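Local coordinates for protein luciferase-like enzymeAMP-CoA-ligase (Zophobas atratus, PDB 4W8O) that is a luciferase-like enzyme from a nonluminescent beetle, probably an AMP-CoA ligase that activates carboxylic acids as adenylates before joining them to coenzyme A, at residues K263-T274 against S290-M301. Sequence-based numbering, arbitrary orientation.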
loop_
_atom_site.group_PDB
_atom_site.type_symbol
_atom_site.label_atom_id
_atom_site.label_comp_id
_atom_site.label_asym_id
_atom_site.label_seq_id
_atom_site.Cartn_x
_atom_site.Cartn_y
_atom_site.Cartn_z
ATOM N N LYS A 263 -16.088 5.231 14.813
ATOM C CA LYS A 263 -15.126 5.899 15.689
ATOM C C LYS A 263 -13.724 5.807 15.107
ATOM O O LYS A 263 -12.786 5.384 15.775
ATOM C CB LYS A 263 -15.169 5.305 17.099
ATOM C CG LYS A 263 -16.562 5.273 17.703
ATOM C CD LYS A 263 -16.523 4.788 19.141
ATOM C CE LYS A 263 -17.896 4.344 19.616
ATOM N NZ LYS A 263 -18.875 5.464 19.629
ATOM N N LEU A 264 -13.596 6.216 13.851
ATOM C CA LEU A 264 -12.326 6.145 13.146
ATOM C C LEU A 264 -11.313 7.081 13.781
ATOM O O LEU A 264 -11.656 8.175 14.225
ATOM C CB LEU A 264 -12.493 6.524 11.668
ATOM C CG LEU A 264 -13.458 5.693 10.821
ATOM C CD1 LEU A 264 -13.544 6.286 9.420
ATOM C CD2 LEU A 264 -13.024 4.229 10.787
ATOM N N THR A 265 -10.066 6.634 13.814
ATOM C CA THR A 265 -8.951 7.424 14.291
ATOM C C THR A 265 -8.168 8.017 13.136
ATOM O O THR A 265 -7.422 8.976 13.335
ATOM C CB THR A 265 -7.968 6.558 15.099
ATOM O OG1 THR A 265 -7.418 5.531 14.255
ATOM C CG2 THR A 265 -8.663 5.929 16.286
ATOM N N SER A 266 -8.311 7.438 11.938
ATOM C CA SER A 266 -7.504 7.855 10.801
ATOM C C SER A 266 -8.205 7.667 9.467
ATOM O O SER A 266 -9.184 6.931 9.348
ATOM C CB SER A 266 -6.185 7.078 10.753
ATOM O OG SER A 266 -5.936 6.388 11.962
ATOM N N LEU A 267 -7.648 8.313 8.455
ATOM C CA LEU A 267 -8.129 8.189 7.103
ATOM C C LEU A 267 -6.988 8.526 6.156
ATOM O O LEU A 267 -6.273 9.508 6.377
ATOM C CB LEU A 267 -9.315 9.140 6.907
ATOM C CG LEU A 267 -9.573 9.775 5.549
ATOM C CD1 LEU A 267 -10.045 8.717 4.566
ATOM C CD2 LEU A 267 -10.614 10.873 5.708
ATOM N N PHE A 268 -6.787 7.703 5.123
ATOM C CA PHE A 268 -5.916 8.097 4.024
ATOM C C PHE A 268 -6.759 8.422 2.799
ATOM O O PHE A 268 -7.666 7.675 2.449
ATOM C CB PHE A 268 -4.889 7.035 3.648
ATOM C CG PHE A 268 -4.207 7.332 2.342
ATOM C CD1 PHE A 268 -3.196 8.279 2.275
ATOM C CD2 PHE A 268 -4.633 6.734 1.168
ATOM C CE1 PHE A 268 -2.598 8.591 1.066
ATOM C CE2 PHE A 268 -4.039 7.040 -0.044
ATOM C CZ PHE A 268 -3.022 7.972 -0.096
ATOM N N VAL A 269 -6.430 9.533 2.149
ATOM C CA VAL A 269 -7.064 9.937 0.892
ATOM C C VAL A 269 -6.228 11.039 0.226
ATOM O O VAL A 269 -5.604 11.860 0.904
ATOM C CB VAL A 269 -8.525 10.403 1.109
ATOM C CG1 VAL A 269 -8.586 11.727 1.852
ATOM C CG2 VAL A 269 -9.274 10.499 -0.213
ATOM N N ALA A 270 -6.216 11.052 -1.100
ATOM C CA ALA A 270 -5.450 12.044 -1.841
ATOM C C ALA A 270 -6.007 13.451 -1.577
ATOM O O ALA A 270 -7.196 13.601 -1.247
ATOM C CB ALA A 270 -5.448 11.712 -3.326
ATOM N N PRO A 271 -5.152 14.485 -1.689
ATOM C CA PRO A 271 -5.574 15.845 -1.343
ATOM C C PRO A 271 -6.868 16.302 -2.004
ATOM O O PRO A 271 -7.702 16.924 -1.351
ATOM C CB PRO A 271 -4.410 16.710 -1.840
ATOM C CG PRO A 271 -3.227 15.816 -1.761
ATOM C CD PRO A 271 -3.737 14.446 -2.103
ATOM N N ILE A 272 -7.030 15.997 -3.287
ATOM C CA ILE A 272 -8.145 16.546 -4.054
ATOM C C ILE A 272 -9.524 16.135 -3.518
ATOM O O ILE A 272 -10.458 16.930 -3.565
ATOM C CB ILE A 272 -8.020 16.223 -5.555
ATOM C CG1 ILE A 272 -8.995 17.100 -6.351
ATOM C CG2 ILE A 272 -8.233 14.732 -5.814
ATOM C CD1 ILE A 272 -8.721 17.119 -7.835
ATOM N N TYR A 273 -9.639 14.925 -2.971
ATOM C CA TYR A 273 -10.891 14.476 -2.357
ATOM C C TYR A 273 -11.190 15.141 -1.001
ATOM O O TYR A 273 -12.338 15.110 -0.552
ATOM C CB TYR A 273 -10.910 12.951 -2.193
ATOM C CG TYR A 273 -10.873 12.198 -3.506
ATOM C CD1 TYR A 273 -12.009 12.079 -4.297
ATOM C CD2 TYR A 273 -9.694 11.600 -3.954
ATOM C CE1 TYR A 273 -11.978 11.390 -5.497
ATOM C CE2 TYR A 273 -9.650 10.911 -5.152
ATOM C CZ TYR A 273 -10.795 10.812 -5.916
ATOM O OH TYR A 273 -10.744 10.131 -7.099
ATOM N N THR A 274 -10.193 15.744 -0.356
ATOM C CA THR A 274 -10.434 16.411 0.936
ATOM C C THR A 274 -11.349 17.621 0.811
ATOM O O THR A 274 -11.964 18.025 1.787
ATOM C CB THR A 274 -9.148 16.887 1.636
ATOM O OG1 THR A 274 -8.487 17.868 0.831
ATOM C CG2 THR A 274 -8.224 15.725 1.919
ATOM N N SER A 290 -13.322 11.147 17.789
ATOM C CA SER A 290 -12.430 9.986 17.721
ATOM C C SER A 290 -11.271 10.174 16.738
ATOM O O SER A 290 -10.276 9.454 16.803
ATOM C CB SER A 290 -13.223 8.741 17.307
ATOM O OG SER A 290 -13.629 8.819 15.942
ATOM N N PHE A 291 -11.411 11.122 15.815
ATOM C CA PHE A 291 -10.484 11.241 14.688
ATOM C C PHE A 291 -9.178 11.909 15.102
ATOM O O PHE A 291 -9.196 12.982 15.693
ATOM C CB PHE A 291 -11.146 12.030 13.562
ATOM C CG PHE A 291 -10.431 11.924 12.247
ATOM C CD1 PHE A 291 -10.490 10.747 11.505
ATOM C CD2 PHE A 291 -9.716 12.998 11.740
ATOM C CE1 PHE A 291 -9.844 10.647 10.287
ATOM C CE2 PHE A 291 -9.066 12.903 10.523
ATOM C CZ PHE A 291 -9.126 11.723 9.797
ATOM N N ARG A 292 -8.053 11.274 14.782
ATOM C CA ARG A 292 -6.733 11.762 15.200
ATOM C C ARG A 292 -5.757 12.084 14.070
ATOM O O ARG A 292 -4.797 12.813 14.293
ATOM C CB ARG A 292 -6.069 10.738 16.120
ATOM C CG ARG A 292 -6.826 10.469 17.408
ATOM C CD ARG A 292 -6.609 11.563 18.437
ATOM N NE ARG A 292 -7.462 11.349 19.606
ATOM C CZ ARG A 292 -8.756 11.657 19.666
ATOM N NH1 ARG A 292 -9.366 12.211 18.627
ATOM N NH2 ARG A 292 -9.445 11.414 20.774
ATOM N N CYS A 293 -5.982 11.558 12.867
ATOM C CA CYS A 293 -4.959 11.622 11.831
ATOM C C CYS A 293 -5.509 11.539 10.403
ATOM O O CYS A 293 -6.045 10.514 9.997
ATOM C CB CYS A 293 -3.952 10.492 12.067
ATOM S SG CYS A 293 -2.440 10.646 11.099
ATOM N N LEU A 294 -5.364 12.623 9.646
ATOM C CA LEU A 294 -5.693 12.621 8.227
ATOM C C LEU A 294 -4.399 12.475 7.428
ATOM O O LEU A 294 -3.570 13.387 7.402
ATOM C CB LEU A 294 -6.434 13.905 7.826
ATOM C CG LEU A 294 -7.236 13.835 6.520
ATOM C CD1 LEU A 294 -8.202 15.015 6.417
ATOM C CD2 LEU A 294 -6.331 13.785 5.298
ATOM N N LEU A 295 -4.245 11.320 6.784
ATOM C CA LEU A 295 -3.043 10.985 6.026
ATOM C C LEU A 295 -3.260 11.326 4.563
ATOM O O LEU A 295 -4.290 10.992 3.976
ATOM C CB LEU A 295 -2.719 9.495 6.180
ATOM C CG LEU A 295 -2.336 9.045 7.597
ATOM C CD1 LEU A 295 -2.609 7.563 7.814
ATOM C CD2 LEU A 295 -0.878 9.372 7.895
ATOM N N THR A 296 -2.297 11.997 3.960
ATOM C CA THR A 296 -2.475 12.418 2.593
ATOM C C THR A 296 -1.133 12.632 1.929
ATOM O O THR A 296 -0.091 12.569 2.575
ATOM C CB THR A 296 -3.368 13.686 2.523
ATOM O OG1 THR A 296 -3.832 13.882 1.184
ATOM C CG2 THR A 296 -2.611 14.938 3.010
ATOM N N GLY A 297 -1.172 12.848 0.625
ATOM C CA GLY A 297 0.020 13.132 -0.166
ATOM C C GLY A 297 -0.222 12.652 -1.576
ATOM O O GLY A 297 -1.280 12.081 -1.860
ATOM N N GLY A 298 0.753 12.877 -2.453
ATOM C CA GLY A 298 0.689 12.382 -3.828
ATOM C C GLY A 298 0.502 13.485 -4.841
ATOM O O GLY A 298 0.967 13.379 -5.975
ATOM N N THR A 299 -0.214 14.526 -4.445
ATOM C CA THR A 299 -0.276 15.774 -5.195
ATOM C C THR A 299 -0.170 16.869 -4.134
ATOM O O THR A 299 -0.307 16.574 -2.951
ATOM C CB THR A 299 -1.587 15.881 -6.012
ATOM O OG1 THR A 299 -2.714 15.723 -5.142
ATOM C CG2 THR A 299 -1.635 14.813 -7.097
ATOM N N PRO A 300 0.089 18.124 -4.537
ATOM C CA PRO A 300 0.297 19.172 -3.529
ATOM C C PRO A 300 -0.987 19.637 -2.838
ATOM O O PRO A 300 -2.059 19.616 -3.445
ATOM C CB PRO A 300 0.905 20.318 -4.342
ATOM C CG PRO A 300 0.386 20.113 -5.722
ATOM C CD PRO A 300 0.283 18.628 -5.909
ATOM N N MET A 301 -0.872 20.043 -1.572
ATOM C CA MET A 301 -1.997 20.605 -0.829
ATOM C C MET A 301 -1.757 22.067 -0.470
ATOM O O MET A 301 -0.727 22.408 0.101
ATOM C CB MET A 301 -2.254 19.829 0.458
ATOM C CG MET A 301 -3.410 20.414 1.259
ATOM S SD MET A 301 -3.924 19.408 2.649
ATOM C CE MET A 301 -4.774 18.084 1.789
HETATM O O HOH W 1 -5.112 14.727 -5.171
#
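The ring of Phe291 lies against the chain of 264-267: over one face sit the carbonyl O of Thr265 and, offset toward the rim, Cys293 N; at the edge are Leu264 O, Leu294 CB and Leu267 CB, the last 3.7 Å from Phe291 CE1. Although CB leads away from that chain, CG anti to the backbone N (chi1 -166°) carries the ring back, bringing CE1 to the Ser266 backbone. Phe313 meets it from outside the pair. The Phe268 ring, on the other side of the sheet, approaches Leu295 O obliquely, CD1 lying 3.4 Å from that oxygen.

Between these rings the two strands pair in parallel, their axes 4.7 Å apart. Leu295 N donates to Leu267 O at 2.7 Å, while Leu267 N and Val269 N donate to Cys293 O and Leu295 O. Where the strands start, Thr265 O takes Arg292 N and, weakly, Cys293 N; one step earlier Ser290 OG reaches Leu264 O at 2.7 Å from above the carbonyl plane. The Pro271 ring crosses the 296-299 chain, CD near Thr296 OG1 and Gly297 O, CG against Thr299 O and 3.4 Å from Thr299 OG1; a water joins that hydroxyl to Ile272 N. Met301 CE packs 3.9 Å from Pro271 CB.

Strands 266-268 and 293-297, linked through helix 274-278, form a beta-alpha-beta unit within the mixed sheet of this AMP-binding fold, flanked by strands 218-221 and 317-324. The Phe268 side chain lies about 4 Å from a bound polyethylene glycol. Thr296 OG1 donates to Val269 O at 2.7 Å, within the carbonyl plane, extending the grip where main-chain pairing stops and the chains turn to loop.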